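Local coordinates for extracellular solute-binding protein, family 1 (Bifidobacterium longum subsp. infantis, PDB 6FTH), which probably binds human milk oligosaccharides outside the cell and delivers them to an ABC transporter for uptake, at residues Pro28-Lys36 against Ile83-Phe91; Arg37-Trp48 against Met397-Arg408. All coordinates share one frame; numbering follows the deposited sequence.

Contact 1 (Pro28-Lys36 against Ile83-Phe91); sequences PIVSVLVVK and IADVSLHAF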
loop_
_atom_site.group_PDB
_atom_site.type_symbol
_atom_site.label_atom_id
_atom_site.label_comp_id
_atom_site.label_asym_id
_atom_site.label_seq_id
_atom_site.Cartn_x
_atom_site.Cartn_y
_atom_site.Cartn_z
ATOM N N PRO A 28 -21.999 14.017 27.106
ATOM C CA PRO A 28 -20.823 13.187 27.371
ATOM C C PRO A 28 -19.630 13.682 26.581
ATOM O O PRO A 28 -19.754 14.086 25.421
ATOM C CB PRO A 28 -21.259 11.786 26.916
ATOM C CG PRO A 28 -22.384 12.022 25.959
ATOM C CD PRO A 28 -23.074 13.256 26.443
ATOM N N ILE A 29 -18.463 13.642 27.223
ATOM C CA ILE A 29 -17.213 14.049 26.595
ATOM C C ILE A 29 -16.493 12.810 26.084
ATOM O O ILE A 29 -16.446 11.771 26.752
ATOM C CB ILE A 29 -16.320 14.858 27.557
ATOM C CG1 ILE A 29 -17.044 16.120 28.022
ATOM C CG2 ILE A 29 -15.029 15.259 26.852
ATOM C CD1 ILE A 29 -16.283 16.877 29.104
ATOM N N VAL A 30 -15.969 12.914 24.870
ATOM C CA VAL A 30 -15.209 11.851 24.225
ATOM C C VAL A 30 -13.944 12.501 23.703
ATOM O O VAL A 30 -14.015 13.405 22.872
ATOM C CB VAL A 30 -15.992 11.214 23.060
ATOM C CG1 VAL A 30 -15.154 10.121 22.384
ATOM C CG2 VAL A 30 -17.327 10.656 23.537
ATOM N N SER A 31 -12.792 12.056 24.194
ATOM C CA SER A 31 -11.528 12.503 23.627
ATOM C C SER A 31 -11.203 11.654 22.406
ATOM O O SER A 31 -11.398 10.437 22.417
ATOM C CB SER A 31 -10.391 12.406 24.645
ATOM O OG SER A 31 -10.309 11.116 25.235
ATOM N N VAL A 32 -10.755 12.310 21.342
ATOM C CA VAL A 32 -10.497 11.650 20.064
ATOM C C VAL A 32 -9.113 12.050 19.564
ATOM O O VAL A 32 -8.900 13.194 19.148
ATOM C CB VAL A 32 -11.565 11.975 19.015
ATOM C CG1 VAL A 32 -11.294 11.175 17.749
ATOM C CG2 VAL A 32 -12.950 11.675 19.536
ATOM N N LEU A 33 -8.178 11.104 19.586
ATOM C CA LEU A 33 -6.889 11.310 18.946
ATOM C C LEU A 33 -7.024 10.978 17.467
ATOM O O LEU A 33 -7.534 9.905 17.112
ATOM C CB LEU A 33 -5.827 10.409 19.579
ATOM C CG LEU A 33 -4.493 10.336 18.825
ATOM C CD1 LEU A 33 -3.759 11.654 18.871
ATOM C CD2 LEU A 33 -3.622 9.209 19.414
ATOM N N VAL A 34 -6.579 11.892 16.609
ATOM C CA VAL A 34 -6.574 11.660 15.168
ATOM C C VAL A 34 -5.164 11.888 14.654
ATOM O O VAL A 34 -4.628 12.995 14.770
ATOM C CB VAL A 34 -7.552 12.572 14.412
ATOM C CG1 VAL A 34 -7.619 12.162 12.932
ATOM C CG2 VAL A 34 -8.924 12.590 15.063
ATOM N N VAL A 35 -4.575 10.849 14.088
ATOM C CA VAL A 35 -3.298 10.938 13.397
ATOM C C VAL A 35 -3.619 11.400 11.981
ATOM O O VAL A 35 -4.421 10.766 11.281
ATOM C CB VAL A 35 -2.569 9.586 13.400
ATOM C CG1 VAL A 35 -1.222 9.690 12.724
ATOM C CG2 VAL A 35 -2.430 9.043 14.831
ATOM N N LYS A 36 -3.041 12.530 11.582
ATOM C CA LYS A 36 -3.464 13.271 10.403
ATOM C C LYS A 36 -2.586 13.018 9.178
ATOM O O LYS A 36 -1.351 12.957 9.259
ATOM C CB LYS A 36 -3.456 14.773 10.701
ATOM C CG LYS A 36 -4.449 15.232 11.763
ATOM C CD LYS A 36 -5.941 15.177 11.348
ATOM C CE LYS A 36 -6.290 16.134 10.218
ATOM N NZ LYS A 36 -5.814 17.534 10.547
ATOM N N ILE A 83 -4.029 6.531 26.615
ATOM C CA ILE A 83 -4.721 6.493 25.332
ATOM C C ILE A 83 -6.004 7.308 25.409
ATOM O O ILE A 83 -6.681 7.347 26.444
ATOM C CB ILE A 83 -4.960 5.056 24.830
ATOM C CG1 ILE A 83 -5.970 4.326 25.692
ATOM C CG2 ILE A 83 -3.626 4.267 24.798
ATOM C CD1 ILE A 83 -6.426 3.025 25.056
ATOM N N ALA A 84 -6.324 7.975 24.305
ATOM C CA ALA A 84 -7.575 8.705 24.207
ATOM C C ALA A 84 -8.746 7.728 24.191
ATOM O O ALA A 84 -8.587 6.530 23.924
ATOM C CB ALA A 84 -7.598 9.528 22.925
ATOM N N ASP A 85 -9.940 8.241 24.496
ATOM C CA ASP A 85 -11.127 7.396 24.448
ATOM C C ASP A 85 -11.243 6.720 23.087
ATOM O O ASP A 85 -11.493 5.510 22.990
ATOM C CB ASP A 85 -12.384 8.227 24.709
ATOM C CG ASP A 85 -12.407 8.850 26.094
ATOM O OD1 ASP A 85 -11.726 8.332 27.015
ATOM O OD2 ASP A 85 -13.128 9.861 26.249
ATOM N N VAL A 86 -11.081 7.504 22.029
ATOM C CA VAL A 86 -11.125 7.029 20.652
ATOM C C VAL A 86 -9.853 7.486 19.959
ATOM O O VAL A 86 -9.433 8.637 20.122
ATOM C CB VAL A 86 -12.341 7.622 19.918
ATOM C CG1 VAL A 86 -12.264 7.317 18.432
ATOM C CG2 VAL A 86 -13.641 7.089 20.512
ATOM N N SER A 87 -9.230 6.592 19.194
ATOM C CA SER A 87 -8.077 6.950 18.392
ATOM C C SER A 87 -8.299 6.507 16.951
ATOM O O SER A 87 -8.710 5.364 16.699
ATOM C CB SER A 87 -6.807 6.326 18.964
ATOM O OG SER A 87 -6.693 6.601 20.353
ATOM N N LEU A 88 -7.999 7.406 16.019
ATOM C CA LEU A 88 -8.178 7.186 14.589
ATOM C C LEU A 88 -6.818 7.184 13.889
ATOM O O LEU A 88 -6.029 8.129 14.055
ATOM C CB LEU A 88 -9.043 8.289 13.980
ATOM C CG LEU A 88 -10.390 8.595 14.652
ATOM C CD1 LEU A 88 -11.126 9.643 13.809
ATOM C CD2 LEU A 88 -11.278 7.336 14.899
ATOM N N HIS A 89 -6.548 6.147 13.080
ATOM C CA HIS A 89 -5.304 6.065 12.300
ATOM C C HIS A 89 -4.093 5.940 13.230
ATOM O O HIS A 89 -2.991 6.412 12.921
ATOM C CB HIS A 89 -5.177 7.241 11.310
ATOM C CG HIS A 89 -3.967 7.197 10.404
ATOM N ND1 HIS A 89 -3.374 6.025 9.981
ATOM C CD2 HIS A 89 -3.251 8.199 9.835
ATOM C CE1 HIS A 89 -2.342 6.306 9.202
ATOM N NE2 HIS A 89 -2.243 7.616 9.100
ATOM N N ALA A 90 -4.309 5.290 14.371
ATOM C CA ALA A 90 -3.306 5.220 15.423
ATOM C C ALA A 90 -2.817 3.808 15.699
ATOM O O ALA A 90 -1.594 3.590 15.761
ATOM C CB ALA A 90 -3.878 5.848 16.702
ATOM N N PHE A 91 -3.728 2.852 15.878
ATOM C CA PHE A 91 -3.398 1.511 16.356
ATOM C C PHE A 91 -3.823 0.431 15.370
ATOM O O PHE A 91 -4.983 0.376 14.938
ATOM C CB PHE A 91 -4.039 1.249 17.716
ATOM C CG PHE A 91 -3.631 2.244 18.760
ATOM C CD1 PHE A 91 -2.324 2.295 19.199
ATOM C CD2 PHE A 91 -4.549 3.104 19.321
ATOM C CE1 PHE A 91 -1.938 3.235 20.144
ATOM C CE2 PHE A 91 -4.169 4.031 20.273
ATOM C CZ PHE A 91 -2.860 4.081 20.693
HETATM O O HOH W 1 -15.657 9.025 26.952
#

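Contact 2 (Arg37-Trp48 against Met397-Arg408); sequences RPATDKIANMQW and MGDNLFPGLADR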
loop_
_atom_site.group_PDB
_atom_site.type_symbol
_atom_site.label_atom_id
_atom_site.label_comp_id
_atom_site.label_asym_id
_atom_site.label_seq_id
_atom_site.Cartn_x
_atom_site.Cartn_y
_atom_site.Cartn_z
ATOM N N ARG A 37 -3.238 12.917 8.027
ATOM C CA ARG A 37 -2.534 12.947 6.760
ATOM C C ARG A 37 -1.879 14.317 6.573
ATOM O O ARG A 37 -2.423 15.339 7.003
ATOM C CB ARG A 37 -3.546 12.774 5.639
ATOM C CG ARG A 37 -2.984 12.583 4.259
ATOM C CD ARG A 37 -4.108 12.727 3.274
ATOM N NE ARG A 37 -3.726 12.445 1.904
ATOM C CZ ARG A 37 -3.145 13.317 1.082
ATOM N NH1 ARG A 37 -2.821 14.542 1.494
ATOM N NH2 ARG A 37 -2.870 12.962 -0.165
ATOM N N PRO A 38 -0.733 14.376 5.907
ATOM C CA PRO A 38 -0.223 15.683 5.495
ATOM C C PRO A 38 -1.236 16.414 4.624
ATOM O O PRO A 38 -2.101 15.805 3.984
ATOM C CB PRO A 38 1.047 15.340 4.706
ATOM C CG PRO A 38 1.493 14.034 5.254
ATOM C CD PRO A 38 0.210 13.287 5.601
ATOM N N ALA A 39 -1.139 17.741 4.631
ATOM C CA ALA A 39 -1.880 18.630 3.731
ATOM C C ALA A 39 -3.333 18.815 4.129
ATOM O O ALA A 39 -4.102 19.394 3.339
ATOM C CB ALA A 39 -1.831 18.187 2.263
ATOM N N THR A 40 -3.732 18.372 5.314
ATOM C CA THR A 40 -5.085 18.534 5.820
ATOM C C THR A 40 -5.188 19.760 6.724
ATOM O O THR A 40 -4.236 20.109 7.444
ATOM C CB THR A 40 -5.521 17.266 6.566
ATOM O OG1 THR A 40 -4.554 16.927 7.576
ATOM C CG2 THR A 40 -5.680 16.105 5.614
ATOM N N ASP A 41 -6.338 20.428 6.656
ATOM C CA ASP A 41 -6.698 21.477 7.602
ATOM C C ASP A 41 -6.894 20.861 8.982
ATOM O O ASP A 41 -6.924 19.632 9.162
ATOM C CB ASP A 41 -7.996 22.165 7.152
ATOM C CG ASP A 41 -8.168 23.577 7.714
ATOM O OD1 ASP A 41 -7.419 23.984 8.629
ATOM O OD2 ASP A 41 -9.076 24.284 7.218
ATOM N N LYS A 42 -6.971 21.727 9.981
ATOM C CA LYS A 42 -7.331 21.284 11.313
ATOM C C LYS A 42 -8.768 20.763 11.294
ATOM O O LYS A 42 -9.631 21.317 10.614
ATOM C CB LYS A 42 -7.199 22.483 12.255
ATOM C CG LYS A 42 -6.972 22.144 13.710
ATOM C CD LYS A 42 -8.216 21.483 14.256
ATOM C CE LYS A 42 -8.286 21.431 15.725
ATOM N NZ LYS A 42 -9.226 20.384 16.117
ATOM N N ILE A 43 -9.026 19.678 12.031
ATOM C CA ILE A 43 -10.360 19.072 12.030
ATOM C C ILE A 43 -11.420 20.047 12.528
ATOM O O ILE A 43 -12.547 20.069 12.019
ATOM C CB ILE A 43 -10.370 17.770 12.853
ATOM C CG1 ILE A 43 -9.452 16.740 12.219
ATOM C CG2 ILE A 43 -11.799 17.190 12.932
ATOM C CD1 ILE A 43 -9.394 15.414 13.003
ATOM N N ALA A 44 -11.099 20.823 13.568
ATOM C CA ALA A 44 -12.052 21.799 14.090
ATOM C C ALA A 44 -12.511 22.770 13.011
ATOM O O ALA A 44 -13.612 23.324 13.116
ATOM C CB ALA A 44 -11.449 22.562 15.271
ATOM N N ASN A 45 -11.693 22.988 11.976
ATOM C CA ASN A 45 -12.066 23.871 10.874
ATOM C C ASN A 45 -12.962 23.206 9.841
ATOM O O ASN A 45 -13.345 23.871 8.871
ATOM C CB ASN A 45 -10.821 24.414 10.160
ATOM C CG ASN A 45 -10.085 25.447 10.991
ATOM O OD1 ASN A 45 -10.654 26.019 11.923
ATOM N ND2 ASN A 45 -8.815 25.675 10.668
ATOM N N MET A 46 -13.303 21.926 9.993
ATOM C CA MET A 46 -14.083 21.215 8.988
ATOM C C MET A 46 -15.554 21.170 9.384
ATOM O O MET A 46 -15.890 20.716 10.480
ATOM C CB MET A 46 -13.548 19.792 8.841
ATOM C CG MET A 46 -12.097 19.750 8.375
ATOM S SD MET A 46 -11.446 18.063 8.442
ATOM C CE MET A 46 -9.697 18.339 8.156
ATOM N N GLN A 47 -16.425 21.627 8.475
ATOM C CA GLN A 47 -17.856 21.656 8.759
ATOM C C GLN A 47 -18.394 20.276 9.120
ATOM O O GLN A 47 -19.166 20.136 10.075
ATOM C CB GLN A 47 -18.620 22.243 7.575
ATOM C CG GLN A 47 -20.120 22.338 7.805
ATOM C CD GLN A 47 -20.453 23.326 8.903
ATOM O OE1 GLN A 47 -20.029 24.476 8.850
ATOM N NE2 GLN A 47 -21.181 22.877 9.915
ATOM N N TRP A 48 -18.012 19.244 8.359
ATOM C CA TRP A 48 -18.546 17.915 8.647
ATOM C C TRP A 48 -18.217 17.485 10.062
ATOM O O TRP A 48 -18.998 16.753 10.683
ATOM C CB TRP A 48 -18.049 16.883 7.622
ATOM C CG TRP A 48 -16.567 16.612 7.656
ATOM C CD1 TRP A 48 -15.637 17.139 6.822
ATOM C CD2 TRP A 48 -15.856 15.765 8.567
ATOM N NE1 TRP A 48 -14.387 16.686 7.154
ATOM C CE2 TRP A 48 -14.495 15.834 8.217
ATOM C CE3 TRP A 48 -16.239 14.944 9.638
ATOM C CZ2 TRP A 48 -13.505 15.126 8.915
ATOM C CZ3 TRP A 48 -15.259 14.239 10.326
ATOM C CH2 TRP A 48 -13.909 14.351 9.967
ATOM N N MET A 397 -5.558 20.837 -1.468
ATOM C CA MET A 397 -4.375 20.040 -1.163
ATOM C C MET A 397 -3.113 20.894 -1.261
ATOM O O MET A 397 -2.236 20.839 -0.384
ATOM C CB MET A 397 -4.291 18.870 -2.147
ATOM C CG MET A 397 -5.265 17.729 -1.888
ATOM S SD MET A 397 -4.877 16.881 -0.335
ATOM C CE MET A 397 -5.907 15.442 -0.486
ATOM N N GLY A 398 -3.017 21.700 -2.324
ATOM C CA GLY A 398 -1.838 22.530 -2.522
ATOM C C GLY A 398 -1.666 23.553 -1.426
ATOM O O GLY A 398 -0.540 23.870 -1.037
ATOM N N ASP A 399 -2.774 24.065 -0.898
ATOM C CA ASP A 399 -2.773 25.035 0.196
ATOM C C ASP A 399 -2.541 24.387 1.557
ATOM O O ASP A 399 -2.476 25.101 2.566
ATOM C CB ASP A 399 -4.111 25.790 0.263
ATOM C CG ASP A 399 -4.357 26.719 -0.934
ATOM O OD1 ASP A 399 -3.420 27.042 -1.687
ATOM O OD2 ASP A 399 -5.526 27.112 -1.115
ATOM N N ASN A 400 -2.440 23.058 1.605
ATOM C CA ASN A 400 -2.333 22.309 2.856
ATOM C C ASN A 400 -3.551 22.525 3.750
ATOM O O ASN A 400 -3.455 22.516 4.985
ATOM C CB ASN A 400 -1.017 22.606 3.575
ATOM C CG ASN A 400 0.173 22.052 2.823
ATOM O OD1 ASN A 400 0.168 20.901 2.401
ATOM N ND2 ASN A 400 1.189 22.880 2.621
ATOM N N LEU A 401 -4.711 22.690 3.124
ATOM C CA LEU A 401 -5.952 22.981 3.823
ATOM C C LEU A 401 -7.052 22.029 3.378
ATOM O O LEU A 401 -8.222 22.408 3.278
ATOM C CB LEU A 401 -6.373 24.433 3.605
ATOM C CG LEU A 401 -5.448 25.469 4.244
ATOM C CD1 LEU A 401 -5.784 26.869 3.710
ATOM C CD2 LEU A 401 -5.575 25.414 5.746
ATOM N N PHE A 402 -6.708 20.766 3.138
ATOM C CA PHE A 402 -7.733 19.828 2.697
ATOM C C PHE A 402 -8.793 19.699 3.788
ATOM O O PHE A 402 -8.445 19.431 4.945
ATOM C CB PHE A 402 -7.167 18.455 2.357
ATOM C CG PHE A 402 -8.160 17.588 1.639
ATOM C CD1 PHE A 402 -8.479 17.844 0.312
ATOM C CD2 PHE A 402 -8.803 16.552 2.288
ATOM C CE1 PHE A 402 -9.415 17.068 -0.362
ATOM C CE2 PHE A 402 -9.753 15.776 1.615
ATOM C CZ PHE A 402 -10.052 16.042 0.287
ATOM N N PRO A 403 -10.105 19.869 3.460
ATOM C CA PRO A 403 -11.147 19.887 4.496
ATOM C C PRO A 403 -11.722 18.511 4.801
ATOM O O PRO A 403 -12.925 18.356 5.051
ATOM C CB PRO A 403 -12.211 20.794 3.880
ATOM C CG PRO A 403 -12.141 20.417 2.410
ATOM C CD PRO A 403 -10.649 20.238 2.140
ATOM N N GLY A 404 -10.839 17.533 4.856
ATOM C CA GLY A 404 -11.205 16.202 5.282
ATOM C C GLY A 404 -9.972 15.417 5.654
ATOM O O GLY A 404 -8.866 15.950 5.727
ATOM N N LEU A 405 -10.181 14.134 5.910
ATOM C CA LEU A 405 -9.088 13.245 6.260
ATOM C C LEU A 405 -8.539 12.486 5.060
ATOM O O LEU A 405 -7.457 11.896 5.161
ATOM C CB LEU A 405 -9.574 12.248 7.316
ATOM C CG LEU A 405 -10.214 12.873 8.571
ATOM C CD1 LEU A 405 -10.612 11.839 9.582
ATOM C CD2 LEU A 405 -9.266 13.877 9.223
ATOM N N ALA A 406 -9.249 12.495 3.940
ATOM C CA ALA A 406 -8.823 11.869 2.665
ATOM C C ALA A 406 -8.602 10.369 2.885
ATOM O O ALA A 406 -9.391 9.737 3.613
ATOM C CB ALA A 406 -7.671 12.626 2.055
ATOM N N ASP A 407 -7.554 9.802 2.282
ATOM C CA ASP A 407 -7.347 8.364 2.342
ATOM C C ASP A 407 -7.016 7.871 3.744
ATOM O O ASP A 407 -7.077 6.664 3.980
ATOM C CB ASP A 407 -6.255 7.958 1.352
ATOM C CG ASP A 407 -4.934 8.606 1.660
ATOM O OD1 ASP A 407 -4.857 9.848 1.599
ATOM O OD2 ASP A 407 -4.008 7.873 2.042
ATOM N N ARG A 408 -6.697 8.759 4.678
ATOM C CA ARG A 408 -6.454 8.371 6.057
ATOM C C ARG A 408 -7.743 8.240 6.890
ATOM O O ARG A 408 -7.669 7.990 8.089
ATOM C CB ARG A 408 -5.517 9.389 6.719
ATOM C CG ARG A 408 -4.042 9.073 6.625
ATOM C CD ARG A 408 -3.502 9.004 5.202
ATOM N NE ARG A 408 -2.045 9.218 5.224
ATOM C CZ ARG A 408 -1.273 9.366 4.147
ATOM N NH1 ARG A 408 -1.779 9.282 2.927
ATOM N NH2 ARG A 408 0.028 9.605 4.299
HETATM O O HOH W 2 -6.156 12.669 7.831
HETATM O O HOH W 3 -2.965 9.893 -1.054
HETATM O O HOH W 4 -10.594 23.293 5.266
#

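Contact 1 (Pro28-Lys36 against Ile83-Phe91)
Ala84 lays its methyl against the side chain of Leu33, CB to CB 3.9 Å, just before the two chains fall into step. Asp85 and Ser31 then grip each other twice: the backbone N of Asp85 donates to Ser31 OG (3.0 Å) in a nearly straight bond of 176°, and Asp85 OD2 accepts from the backbone N of Ser31, which reaches it from above the carboxylate plane. The serine hydroxyl can meet that N-H because OG stands between its own backbone N and carbonyl carbon (chi1 52°). A water donating to both Asp85 OD2 and Ile29 O extends the grip towards the strand's start. From Val86 on, the backbones pair as parallel strands, 16° apart. Val86 N donates to Ser31 O and Val86 O accepts from Leu33 N (2.8 Å), while its CG1 lies beside CG1 of Val32, the two side chains pointing the same way, and its CG2 meets Val30 CG1. Ser87 turns to the other face, where OG lies 4.0 Å from Leu33 CB. Leu88 repeats the pattern, its N donating to Leu33 O and its O accepting from Val35 N; its CD1 touches Val34 CG2. At His89 the backbone turns to positive phi and the ring presents an edge, CD2, to Val35 O at 3.2 Å, near the ring plane; ND1 is hydrogen-bonded to Asp339 and NE2 to Glu67. Ala90 CB closes the row on Val35 CG2 (4.0 Å). Strand 29-36 also pairs with strand 59-66, and Phe341 of strand 339-343 packs on Val86 and Leu88, so this is an inner parallel pair of the sheet in one lobe, with the 2-1-3 strand order familiar from periplasmic-binding-protein folds.

Contact 2 (Arg37-Trp48 against Met397-Arg408)
Met397 CE lies over one face of the Arg37 guanidinium, and Asp407 OD1 meets that group at its edge, in plane. The same methyl also lies, toward the rim, over one face of the Phe402 ring, whose opposite face carries Pro403 CD; Trp48 turns its indole edge to Pro403. The guanidinium of Arg408 has Arg37 CG over one face, 3.5 Å above its plane. Here a type II turn, Arg37 to Thr40, docks against the segment that leaves helix 390-398 through a Schellman motif at Asn400. A single bridge holds their backbones, Phe402 N giving to Ala39 O (3.0 Å) and Phe402 O accepting from Asp41 N (2.9 Å). Arg37 is extended as far as NE, CG anti to the backbone N (chi1 -172°), which carries NE to Asp407 OD1 for a 2.8 Å salt bridge with guanidinium and carboxylate planes 89° apart. Asp407 OD2 holds Arg408 NH1 on its syn lone pair, so one carboxylate serves both arginines, whose close charges it probably offsets; Arg408 NE is also paired with Glu67. A leucine in place of Arg37 would probably cost Asp407 OD1 its strong bond from NE and strip the guanidinium from one side of Met397 CE. Leu405 CD2 reaches Ile43 CD1 and its CG meets Trp48 CZ2, while Met46 threads its extended thioether past Gly404, SD to CA 3.7 Å. Trp48 NE1 donates to Pro403 O at 3.1 Å, the oxygen in the indole plane but the N-H...O angle only 136° and NE1 off the carbonyl plane.

How the contacts relate
Contact 1 is a buried piece of the sheet, contact 2 a partly buried junction of loops. Segment 37-48 continues directly from strand 29-36, so both hang on the same run of chain, and their centres lie about 17 Å apart. Regular parallel backbone pairing and valine and leucine packing dominate the first; the second adds a salt-bridge network and more waters to a single bridge and a smaller apolar patch. They meet where the strand gives way to the loop: Lys36 NZ probably hydrogen-bonds to Asp41 O, Val34 CG2 packs on Ile43 CD1 at 3.5 Å, and His89 NE2 rests on Arg408 CG. Glu67 serves both, hydrogen-bonded to His89 and paired with Arg408.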